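Local coordinates for probable low molecular weight protein-tyrosine-phosphatase AmsI (Erwinia amylovora, PDB 4D74) that probably removes phosphate from protein tyrosines, an activity that may be required for production of the virulence exopolysaccharide amylovoran, at residues I39-T44 / E151-V156. The protein carries 1 engineered substitution. Numbering follows the deposited sequence.
Sequences ICRSPT and EAVYGV. With SO4 (sulfate ion), chain B.
Thr44 sets its methyl CG2 against the CD2 and CE2 atoms of the Tyr154 ring. Thr44 CG2 lies 3.8 Å from CD2 and 3.9 Å from CE2 of Tyr154, and meets the ring obliquely. Thr44 OG1 lies anti to the carbonyl carbon (chi1 -60°), which puts CG2 anti to the backbone N. Thr44 OG1 bonds to Cys40 O at 2.9 Å, tilted 30° from the carbonyl plane, and Thr44 N reaches the same oxygen at 3.3 Å. The OG1 bond holds the side-chain rotation. With OG1 turned back, CG2 points at the tyrosine ring. One turn away, Arg41 CG touches Val153 CG1 at 4.1 Å. Only the aliphatic part of the arginine is used: its guanidinium, probably catalytic, is salt-bridged through NH1 to Glu109. Arg41 closes the C-x5-R P-loop of this family, which begins at Cys35. A sulfate sits there: Ile39 N bonds to sulfate O1 at 2.9 Å and Ser42 OG to sulfate O4 at 2.7 Å, among other bonds. The contact thus packs the first turn of helix 41-52, next to the anion site, on helix 147-169. Helix 73-81 also touches Thr44 and Tyr154, His82 stacks on the tyrosine ring, and strand 30-35 meets Arg41 and Ser42.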
ATOM      1  N   ILE A  39     -23.958   1.913   1.206  1.00 18.35           N
ATOM      2  CA  ILE A  39     -24.935   0.833   0.976  1.00 19.66           C
ATOM      3  C   ILE A  39     -24.427  -0.387   0.193  1.00 21.90           C
ATOM      4  O   ILE A  39     -25.128  -1.400   0.196  1.00 22.11           O
ATOM      5  CB  ILE A  39     -26.206   1.423   0.316  1.00 20.96           C
ATOM      6  CG1 ILE A  39     -25.880   2.118  -1.017  1.00 21.82           C
ATOM      7  CG2 ILE A  39     -26.901   2.365   1.255  1.00 20.58           C
ATOM      8  CD1 ILE A  39     -27.163   2.378  -1.821  1.00 24.27           C
ATOM      9  N   CYS A  40     -23.208  -0.378  -0.391  1.00 21.77           N
ATOM     10  CA  CYS A  40     -22.760  -1.454  -1.277  0.50 23.69           C
ATOM     11  C   CYS A  40     -21.376  -2.096  -0.922  1.00 24.34           C
ATOM     12  O   CYS A  40     -21.312  -3.071  -0.091  1.00 21.72           O
ATOM     13  CB  CYS A  40     -22.781  -0.889  -2.684  0.50 25.41           C
ATOM     14  SG  CYS A  40     -22.546  -2.143  -3.931  0.50 26.35           S
ATOM     15  N   ARG A  41     -20.268  -1.561  -1.475  1.00 20.61           N
ATOM     16  CA  ARG A  41     -18.929  -2.070  -1.166  1.00 18.15           C
ATOM     17  C   ARG A  41     -18.606  -1.922   0.318  1.00 17.35           C
ATOM     18  O   ARG A  41     -18.013  -2.819   0.921  1.00 17.55           O
ATOM     19  CB  ARG A  41     -17.832  -1.351  -1.950  1.00 17.16           C
ATOM     20  CG  ARG A  41     -17.800  -1.793  -3.410  1.00 18.05           C
ATOM     21  CD  ARG A  41     -16.808  -0.989  -4.186  1.00 19.11           C
ATOM     22  NE  ARG A  41     -17.292   0.373  -4.383  1.00 18.56           N
ATOM     23  CZ  ARG A  41     -16.638   1.331  -5.029  1.00 20.32           C
ATOM     24  NH1 ARG A  41     -15.459   1.091  -5.558  1.00 20.63           N
ATOM     25  NH2 ARG A  41     -17.170   2.547  -5.157  1.00 22.83           N
ATOM     26  N   SER A  42     -18.972  -0.786   0.906  1.00 16.53           N
ATOM     27  CA  SER A  42     -18.506  -0.549   2.260  1.00 15.97           C
ATOM     28  C   SER A  42     -19.166  -1.451   3.312  1.00 17.33           C
ATOM     29  O   SER A  42     -18.462  -1.955   4.157  1.00 15.96           O
ATOM     30  CB  SER A  42     -18.462   0.941   2.651  1.00 15.97           C
ATOM     31  OG  SER A  42     -19.698   1.616   2.498  1.00 18.30           O
ATOM     32  N   PRO A  43     -20.493  -1.664   3.273  1.00 17.11           N
ATOM     33  CA  PRO A  43     -21.044  -2.626   4.251  1.00 17.61           C
ATOM     34  C   PRO A  43     -20.564  -4.057   3.985  1.00 17.62           C
ATOM     35  O   PRO A  43     -20.378  -4.827   4.921  1.00 18.19           O
ATOM     36  CB  PRO A  43     -22.575  -2.513   4.086  1.00 18.66           C
ATOM     37  CG  PRO A  43     -22.778  -1.768   2.847  1.00 19.74           C
ATOM     38  CD  PRO A  43     -21.565  -0.970   2.548  1.00 18.91           C
ATOM     39  N   THR A  44     -20.321  -4.406   2.731  1.00 17.32           N
ATOM     40  CA  THR A  44     -19.802  -5.719   2.433  1.00 16.73           C
ATOM     41  C   THR A  44     -18.394  -5.876   3.046  1.00 16.90           C
ATOM     42  O   THR A  44     -18.116  -6.865   3.726  1.00 16.25           O
ATOM     43  CB  THR A  44     -19.780  -5.994   0.916  1.00 18.55           C
ATOM     44  OG1 THR A  44     -21.135  -5.901   0.398  1.00 19.20           O
ATOM     45  CG2 THR A  44     -19.247  -7.363   0.620  1.00 19.71           C
ATOM     46  N   GLU A 151     -21.014 -10.208  -7.954  1.00 19.53           N
ATOM     47  CA  GLU A 151     -20.323 -11.432  -7.590  1.00 20.34           C
ATOM     48  C   GLU A 151     -18.803 -11.278  -7.693  1.00 19.71           C
ATOM     49  O   GLU A 151     -18.067 -11.719  -6.807  1.00 20.70           O
ATOM     50  CB  GLU A 151     -20.769 -12.633  -8.466  1.00 25.00           C
ATOM     51  CG  GLU A 151     -22.189 -13.091  -8.166  1.00 30.01           C
ATOM     52  CD  GLU A 151     -22.292 -14.036  -6.967  1.00 34.16           C
ATOM     53  OE1 GLU A 151     -21.249 -14.396  -6.357  1.00 38.33           O
ATOM     54  OE2 GLU A 151     -23.448 -14.427  -6.648  1.00 42.34           O
ATOM     55  N   ALA A 152     -18.365 -10.668  -8.793  1.00 18.79           N
ATOM     56  CA  ALA A 152     -16.927 -10.434  -9.022  1.00 19.02           C
ATOM     57  C   ALA A 152     -16.352  -9.555  -7.912  1.00 18.16           C
ATOM     58  O   ALA A 152     -15.292  -9.884  -7.338  1.00 18.22           O
ATOM     59  CB  ALA A 152     -16.729  -9.786 -10.379  1.00 19.76           C
ATOM     60  N   VAL A 153     -17.032  -8.456  -7.624  1.00 17.26           N
ATOM     61  CA  VAL A 153     -16.578  -7.532  -6.588  1.00 16.93           C
ATOM     62  C   VAL A 153     -16.576  -8.205  -5.228  1.00 16.86           C
ATOM     63  O   VAL A 153     -15.651  -8.002  -4.413  1.00 16.51           O
ATOM     64  CB  VAL A 153     -17.345  -6.199  -6.645  1.00 17.66           C
ATOM     65  CG1 VAL A 153     -17.036  -5.315  -5.421  1.00 18.28           C
ATOM     66  CG2 VAL A 153     -16.962  -5.447  -7.918  1.00 18.45           C
ATOM     67  N   TYR A 154     -17.604  -8.990  -4.908  1.00 16.75           N
ATOM     68  CA  TYR A 154     -17.586  -9.696  -3.638  1.00 16.29           C
ATOM     69  C   TYR A 154     -16.327 -10.527  -3.478  1.00 16.53           C
ATOM     70  O   TYR A 154     -15.661 -10.505  -2.445  1.00 18.04           O
ATOM     71  CB  TYR A 154     -18.813 -10.626  -3.495  1.00 17.65           C
ATOM     72  CG  TYR A 154     -18.818 -11.294  -2.165  1.00 19.11           C
ATOM     73  CD1 TYR A 154     -18.123 -12.470  -1.931  1.00 21.50           C
ATOM     74  CD2 TYR A 154     -19.494 -10.701  -1.121  1.00 21.52           C
ATOM     75  CE1 TYR A 154     -18.123 -13.049  -0.655  1.00 22.76           C
ATOM     76  CE2 TYR A 154     -19.488 -11.247   0.140  1.00 22.73           C
ATOM     77  CZ  TYR A 154     -18.813 -12.415   0.365  1.00 23.07           C
ATOM     78  OH  TYR A 154     -18.889 -12.916   1.645  1.00 29.77           O
ATOM     79  N   GLY A 155     -15.962 -11.287  -4.512  1.00 17.51           N
ATOM     80  CA  GLY A 155     -14.795 -12.142  -4.425  1.00 17.27           C
ATOM     81  C   GLY A 155     -13.512 -11.362  -4.189  1.00 15.58           C
ATOM     82  O   GLY A 155     -12.633 -11.811  -3.444  1.00 17.06           O
ATOM     83  N   VAL A 156     -13.426 -10.194  -4.825  1.00 15.24           N
ATOM     84  CA  VAL A 156     -12.286  -9.304  -4.652  1.00 15.61           C
ATOM     85  C   VAL A 156     -12.243  -8.780  -3.213  1.00 15.71           C
ATOM     86  O   VAL A 156     -11.185  -8.820  -2.561  1.00 15.87           O
ATOM     87  CB  VAL A 156     -12.292  -8.163  -5.665  1.00 16.12           C
ATOM     88  CG1 VAL A 156     -11.136  -7.226  -5.386  1.00 17.10           C
ATOM     89  CG2 VAL A 156     -12.134  -8.671  -7.114  1.00 16.24           C
TER
HETATM   90  S   SO4 B1145     -20.895   2.430  -0.985  1.00 24.67           S
HETATM   91  O1  SO4 B1145     -22.385   2.385  -1.201  1.00 21.84           O
HETATM   92  O2  SO4 B1145     -20.341   3.443  -1.907  1.00 25.94           O
HETATM   93  O3  SO4 B1145     -20.293   1.127  -1.098  1.00 33.36           O
HETATM   94  O4  SO4 B1145     -20.348   2.978   0.292  1.00 27.83           O